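Local coordinates for ABC-type transport system, molybdenum-specific extracellular solute-binding protein (Clostridium difficile, PDB 4KD5) that probably captures molybdate, and perhaps tungstate, outside the cell as the substrate-binding component of an ABC-type molybdenum transporter, at residues F146-D149 with V150-L154; E212-L215 with L216-S219. One frame throughout, in Å; residues are numbered along the deposited sequence.

Interaction 1: residues F146-D149 with V150-L154; sequences FAKD and VKEVL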
ATOM      1  N   PHE A 146     -20.553  16.446  42.408  1.00 51.76           N
ATOM      2  CA  PHE A 146     -20.571  16.148  40.980  1.00 42.81           C
ATOM      3  C   PHE A 146     -20.254  17.351  40.083  1.00 48.46           C
ATOM      4  O   PHE A 146     -20.929  18.380  40.146  1.00 59.85           O
ATOM      5  CB  PHE A 146     -21.922  15.532  40.599  1.00 45.59           C
ATOM      6  CG  PHE A 146     -22.254  14.272  41.359  1.00 54.01           C
ATOM      7  CD1 PHE A 146     -21.960  13.028  40.822  1.00 40.83           C
ATOM      8  CD2 PHE A 146     -22.853  14.331  42.613  1.00 56.18           C
ATOM      9  CE1 PHE A 146     -22.260  11.865  41.516  1.00 42.07           C
ATOM     10  CE2 PHE A 146     -23.153  13.172  43.313  1.00 50.71           C
ATOM     11  CZ  PHE A 146     -22.858  11.939  42.764  1.00 43.37           C
ATOM     12  N   ALA A 147     -19.226  17.204  39.246  1.00 49.88           N
ATOM     13  CA  ALA A 147     -18.787  18.272  38.340  1.00 51.07           C
ATOM     14  C   ALA A 147     -19.298  18.092  36.909  1.00 53.66           C
ATOM     15  O   ALA A 147     -19.637  16.978  36.499  1.00 51.08           O
ATOM     16  CB  ALA A 147     -17.279  18.388  38.346  1.00 45.43           C
ATOM     17  N   LYS A 148     -19.319  19.187  36.150  1.00 58.96           N
ATOM     18  CA  LYS A 148     -19.815  19.184  34.774  1.00 60.35           C
ATOM     19  C   LYS A 148     -18.815  18.554  33.809  1.00 53.87           C
ATOM     20  O   LYS A 148     -19.195  18.077  32.739  1.00 59.18           O
ATOM     21  CB  LYS A 148     -20.135  20.609  34.316  1.00 66.64           C
ATOM     22  CG  LYS A 148     -18.936  21.553  34.332  1.00 68.58           C
ATOM     23  CD  LYS A 148     -19.319  22.952  33.859  1.00 73.98           C
ATOM     24  CE  LYS A 148     -18.105  23.882  33.840  1.00 73.96           C
ATOM     25  NZ  LYS A 148     -18.432  25.235  33.293  1.00 78.00           N
ATOM     26  N   ASP A 149     -17.538  18.572  34.190  1.00 40.76           N
ATOM     27  CA  ASP A 149     -16.480  17.911  33.427  1.00 55.92           C
ATOM     28  C   ASP A 149     -15.199  17.744  34.244  1.00 55.83           C
ATOM     29  O   ASP A 149     -15.091  18.271  35.355  1.00 55.59           O
ATOM     30  CB  ASP A 149     -16.199  18.643  32.105  1.00 57.82           C
ATOM     31  CG  ASP A 149     -16.044  20.147  32.272  1.00 57.07           C
ATOM     32  OD1 ASP A 149     -15.468  20.592  33.283  1.00 52.08           O
ATOM     33  OD2 ASP A 149     -16.496  20.884  31.373  1.00 61.53           O
ATOM     34  N   VAL A 150     -14.232  17.011  33.691  1.00 52.94           N
ATOM     35  CA  VAL A 150     -12.986  16.727  34.405  1.00 51.99           C
ATOM     36  C   VAL A 150     -12.168  17.977  34.694  1.00 49.32           C
ATOM     37  O   VAL A 150     -11.349  17.996  35.614  1.00 53.15           O
ATOM     38  CB  VAL A 150     -12.103  15.723  33.640  1.00 53.39           C
ATOM     39  CG1 VAL A 150     -12.706  14.345  33.688  1.00 34.73           C
ATOM     40  CG2 VAL A 150     -11.929  16.168  32.197  1.00 37.90           C
ATOM     41  N   LYS A 151     -12.391  19.016  33.899  1.00 50.64           N
ATOM     42  CA  LYS A 151     -11.695  20.282  34.081  1.00 57.05           C
ATOM     43  C   LYS A 151     -12.183  20.964  35.357  1.00 58.59           C
ATOM     44  O   LYS A 151     -11.421  21.647  36.044  1.00 60.26           O
ATOM     45  CB  LYS A 151     -11.916  21.177  32.860  1.00 65.03           C
ATOM     46  CG  LYS A 151     -10.889  22.285  32.682  1.00 71.06           C
ATOM     47  CD  LYS A 151     -11.066  22.960  31.327  1.00 80.84           C
ATOM     48  CE  LYS A 151      -9.935  23.932  31.029  1.00 88.66           C
ATOM     49  NZ  LYS A 151     -10.029  24.479  29.643  1.00 92.10           N
ATOM     50  N   GLU A 152     -13.457  20.766  35.679  1.00 55.05           N
ATOM     51  CA  GLU A 152     -14.007  21.285  36.928  1.00 59.02           C
ATOM     52  C   GLU A 152     -13.571  20.422  38.118  1.00 55.59           C
ATOM     53  O   GLU A 152     -13.342  20.940  39.214  1.00 48.12           O
ATOM     54  CB  GLU A 152     -15.537  21.393  36.853  1.00 58.72           C
ATOM     55  CG  GLU A 152     -16.161  22.087  38.055  1.00 59.29           C
ATOM     56  CD  GLU A 152     -17.614  22.485  37.836  1.00 69.28           C
ATOM     57  OE1 GLU A 152     -18.439  21.610  37.499  1.00 69.18           O
ATOM     58  OE2 GLU A 152     -17.930  23.682  38.010  1.00 75.93           O
ATOM     59  N   VAL A 153     -13.447  19.114  37.895  1.00 52.61           N
ATOM     60  CA  VAL A 153     -12.974  18.199  38.934  1.00 45.69           C
ATOM     61  C   VAL A 153     -11.576  18.600  39.390  1.00 50.04           C
ATOM     62  O   VAL A 153     -11.320  18.741  40.584  1.00 50.93           O
ATOM     63  CB  VAL A 153     -12.966  16.737  38.449  1.00 40.16           C
ATOM     64  CG1 VAL A 153     -12.385  15.826  39.510  1.00 34.39           C
ATOM     65  CG2 VAL A 153     -14.370  16.282  38.106  1.00 37.80           C
ATOM     66  N   LEU A 154     -10.681  18.797  38.425  1.00 45.76           N
ATOM     67  CA  LEU A 154      -9.305  19.200  38.703  1.00 48.32           C
ATOM     68  C   LEU A 154      -9.234  20.542  39.428  1.00 52.09           C
ATOM     69  O   LEU A 154      -8.415  20.728  40.325  1.00 61.27           O
ATOM     70  CB  LEU A 154      -8.497  19.264  37.402  1.00 56.18           C
ATOM     71  CG  LEU A 154      -7.995  17.943  36.820  1.00 53.95           C
ATOM     72  CD1 LEU A 154      -7.869  18.025  35.305  1.00 53.93           C
ATOM     73  CD2 LEU A 154      -6.652  17.593  37.430  1.00 53.35           C
TER
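Glu152 stretches out from the first turn of its helix, CG trans to N (chi1 -173°) and the chain extended beyond, which brings OE1 back to Lys148, while in Asp149 a chi1 of 48° puts CG between the backbone N and the carbonyl carbon and turns OD1 toward Glu152 N. Lys148 N donates to Glu152 OE1 at 2.9 Å, an almost straight bond (172°) that meets the oxygen nearly along its C-O axis. In the other direction Glu152 N gives a bond to Asp149 OD1 at 3.1 Å, so side chain and backbone of Glu152 both tie the helix to the loop before it. The carbonyl O of Asp149 takes Val153 N at 3.1 Å and a weak bond from Glu152 N. The aliphatic part of Lys148 crosses Glu152 at about a right angle, Lys148 CG lying 3.2 Å from Glu152 OE1; Lys148 NZ stays 5.0 Å from Glu152 OE2, too far for a salt bridge, though the opposite charges probably attract weakly. Ala147 CB, from the strand end, packs on Val153 CG2 at 3.6 Å. Asp149 is thus the N-cap of helix 150-159, in a strand-loop-helix connection whose helix start carries Val150, predicted, like nearby Ala123, to bind molybdate, consistent with an oxyanion site near helix N-termini.

Interaction 2: residues E212-L215 with L216-S219; sequences EEFL and LSES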
ATOM      1  N   GLU A 212      -1.780   4.061  10.316  1.00 43.76           N
ATOM      2  CA  GLU A 212      -2.357   3.393  11.478  1.00 52.90           C
ATOM      3  C   GLU A 212      -1.304   2.533  12.172  1.00 49.57           C
ATOM      4  O   GLU A 212      -1.261   2.462  13.401  1.00 53.92           O
ATOM      5  CB  GLU A 212      -3.566   2.535  11.086  1.00 51.80           C
ATOM      6  CG  GLU A 212      -4.258   1.888  12.281  1.00 52.12           C
ATOM      7  CD  GLU A 212      -5.358   0.917  11.891  1.00 52.81           C
ATOM      8  OE1 GLU A 212      -5.502  -0.106  12.589  1.00 55.85           O
ATOM      9  OE2 GLU A 212      -6.080   1.176  10.906  1.00 54.01           O
ATOM     10  N   GLU A 213      -0.449   1.878  11.393  0.54 47.63           N
ATOM     11  CA  GLU A 213       0.581   1.036  11.993  0.54 49.89           C
ATOM     12  C   GLU A 213       1.673   1.838  12.695  0.54 49.33           C
ATOM     13  O   GLU A 213       2.364   1.313  13.561  0.54 50.66           O
ATOM     14  CB  GLU A 213       1.168   0.048  10.982  0.54 48.46           C
ATOM     15  CG  GLU A 213       0.724  -1.397  11.211  0.54 50.81           C
ATOM     16  CD  GLU A 213       1.158  -1.953  12.563  0.54 53.87           C
ATOM     17  OE1 GLU A 213       0.516  -2.910  13.043  0.54 57.66           O
ATOM     18  OE2 GLU A 213       2.143  -1.445  13.144  0.54 52.20           O
ATOM     19  N   PHE A 214       1.818   3.110  12.339  1.00 43.06           N
ATOM     20  CA  PHE A 214       2.741   3.980  13.060  1.00 46.12           C
ATOM     21  C   PHE A 214       2.185   4.247  14.452  1.00 40.98           C
ATOM     22  O   PHE A 214       2.923   4.291  15.433  1.00 46.26           O
ATOM     23  CB  PHE A 214       2.958   5.305  12.325  1.00 42.11           C
ATOM     24  CG  PHE A 214       3.724   6.318  13.127  1.00 47.91           C
ATOM     25  CD1 PHE A 214       5.078   6.143  13.377  1.00 54.46           C
ATOM     26  CD2 PHE A 214       3.093   7.446  13.631  1.00 43.06           C
ATOM     27  CE1 PHE A 214       5.791   7.075  14.120  1.00 53.87           C
ATOM     28  CE2 PHE A 214       3.798   8.383  14.373  1.00 46.86           C
ATOM     29  CZ  PHE A 214       5.151   8.197  14.617  1.00 51.33           C
ATOM     30  N   LEU A 215       0.871   4.422  14.517  1.00 43.70           N
ATOM     31  CA  LEU A 215       0.176   4.658  15.775  1.00 47.94           C
ATOM     32  C   LEU A 215       0.287   3.443  16.690  1.00 49.88           C
ATOM     33  O   LEU A 215       0.431   3.581  17.904  1.00 46.27           O
ATOM     34  CB  LEU A 215      -1.296   4.983  15.506  1.00 46.09           C
ATOM     35  CG  LEU A 215      -1.599   6.163  14.586  1.00 48.66           C
ATOM     36  CD1 LEU A 215      -3.100   6.334  14.381  1.00 48.67           C
ATOM     37  CD2 LEU A 215      -1.002   7.434  15.151  1.00 45.37           C
ATOM     38  N   LEU A 216       0.230   2.256  16.094  1.00 44.55           N
ATOM     39  CA  LEU A 216       0.272   1.004  16.840  1.00 43.71           C
ATOM     40  C   LEU A 216       1.709   0.553  17.093  1.00 51.63           C
ATOM     41  O   LEU A 216       1.946  -0.472  17.734  1.00 53.94           O
ATOM     42  CB  LEU A 216      -0.507  -0.083  16.093  1.00 39.56           C
ATOM     43  CG  LEU A 216      -1.974   0.215  15.787  1.00 44.88           C
ATOM     44  CD1 LEU A 216      -2.557  -0.799  14.818  1.00 38.06           C
ATOM     45  CD2 LEU A 216      -2.800   0.240  17.066  1.00 43.63           C
ATOM     46  N   SER A 217       2.669   1.327  16.592  1.00 53.97           N
ATOM     47  CA  SER A 217       4.085   0.986  16.741  1.00 58.15           C
ATOM     48  C   SER A 217       4.652   1.457  18.078  1.00 55.47           C
ATOM     49  O   SER A 217       4.048   2.291  18.759  1.00 57.31           O
ATOM     50  CB  SER A 217       4.904   1.578  15.594  1.00 62.19           C
ATOM     51  OG  SER A 217       5.109   2.966  15.779  1.00 64.88           O
ATOM     52  N   GLU A 218       5.812   0.916  18.442  1.00 59.14           N
ATOM     53  CA  GLU A 218       6.453   1.227  19.716  1.00 64.16           C
ATOM     54  C   GLU A 218       6.703   2.723  19.890  1.00 71.82           C
ATOM     55  O   GLU A 218       6.426   3.284  20.947  1.00 78.97           O
ATOM     56  CB  GLU A 218       7.753   0.425  19.863  1.00 64.70           C
ATOM     57  CG  GLU A 218       7.545  -1.086  19.802  1.00 76.25           C
ATOM     58  CD  GLU A 218       8.836  -1.860  19.604  1.00 89.30           C
ATOM     59  OE1 GLU A 218       9.920  -1.286  19.838  1.00 98.93           O
ATOM     60  OE2 GLU A 218       8.763  -3.044  19.211  1.00 90.05           O
ATOM     61  N   SER A 219       7.208   3.369  18.844  1.00 67.17           N
ATOM     62  CA  SER A 219       7.467   4.808  18.894  1.00 72.95           C
ATOM     63  C   SER A 219       6.172   5.620  18.974  1.00 69.82           C
ATOM     64  O   SER A 219       6.108   6.624  19.684  1.00 71.08           O
ATOM     65  CB  SER A 219       8.295   5.255  17.687  1.00 78.13           C
ATOM     66  OG  SER A 219       7.490   5.357  16.527  1.00 83.52           O
TER
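Helix 205-215 ends here with an i+4 bond from Leu216 N to Glu212 O (3.1 Å, 143°) and with a weaker one from Ser217 N to Phe214 O (3.2 Å). The chain then turns through Leu216 and Ser217, and helix 218-226 starts with Ser217 as its N-cap. Leu216 folds back over the last turn: Leu216 CG sits 3.4 Å from Glu212 O, and the side chain runs beside that of Glu212, pointing the same way, with Leu216 CD1 3.8 Å from Glu212 OE1. Glu213, in one of its two conformers, is bent at chi2 and crosses Leu216 at about a right angle. Ser217 OG comes within 2.6 Å of Phe214 O, and a weak bond from Gly220 N to the same OG completes the cap. Ser219 OG, obliquely placed to the Phe214 ring, approaches Phe214 CE1 to 3.4 Å. The junction between helices 205-215 and 218-226 is also part of a subunit interface: Ser217 OG and Ser219 OG are both hydrogen-bonded to Lys29 O of the second subunit, and Glu213 OE2, in the conformer described, to Ser32 OG of that subunit. Within its own chain, Phe214 and Leu215 pack on helix 17-28, the Phe214 ring meeting that of Tyr27, while Leu216 lies against strand 82-94, Leu215 against strands 58-60 and 82-94, and Glu212 against these two and strand 193-198.

Overall arrangement
Interactions 1 and 2 are both local, each at the N-terminus of a helix with a side chain at the N-cap, yet they lie on opposite sides of the chain's centre, about 32 Å between centres. Both are partly buried, but two touching residues of interaction 1 are exposed and none of interaction 2. In residues 146-154 a strand feeds a helix and the links are largely polar, with a carboxylate as cap and a second carboxylate returning to the loop; one apolar pair, alanine on valine, accompanies them. Residues 212-219 instead join two helices, use a serine as cap and face a second subunit, away from the annotated sites, whereas no other chain of the assembly touches interaction 1.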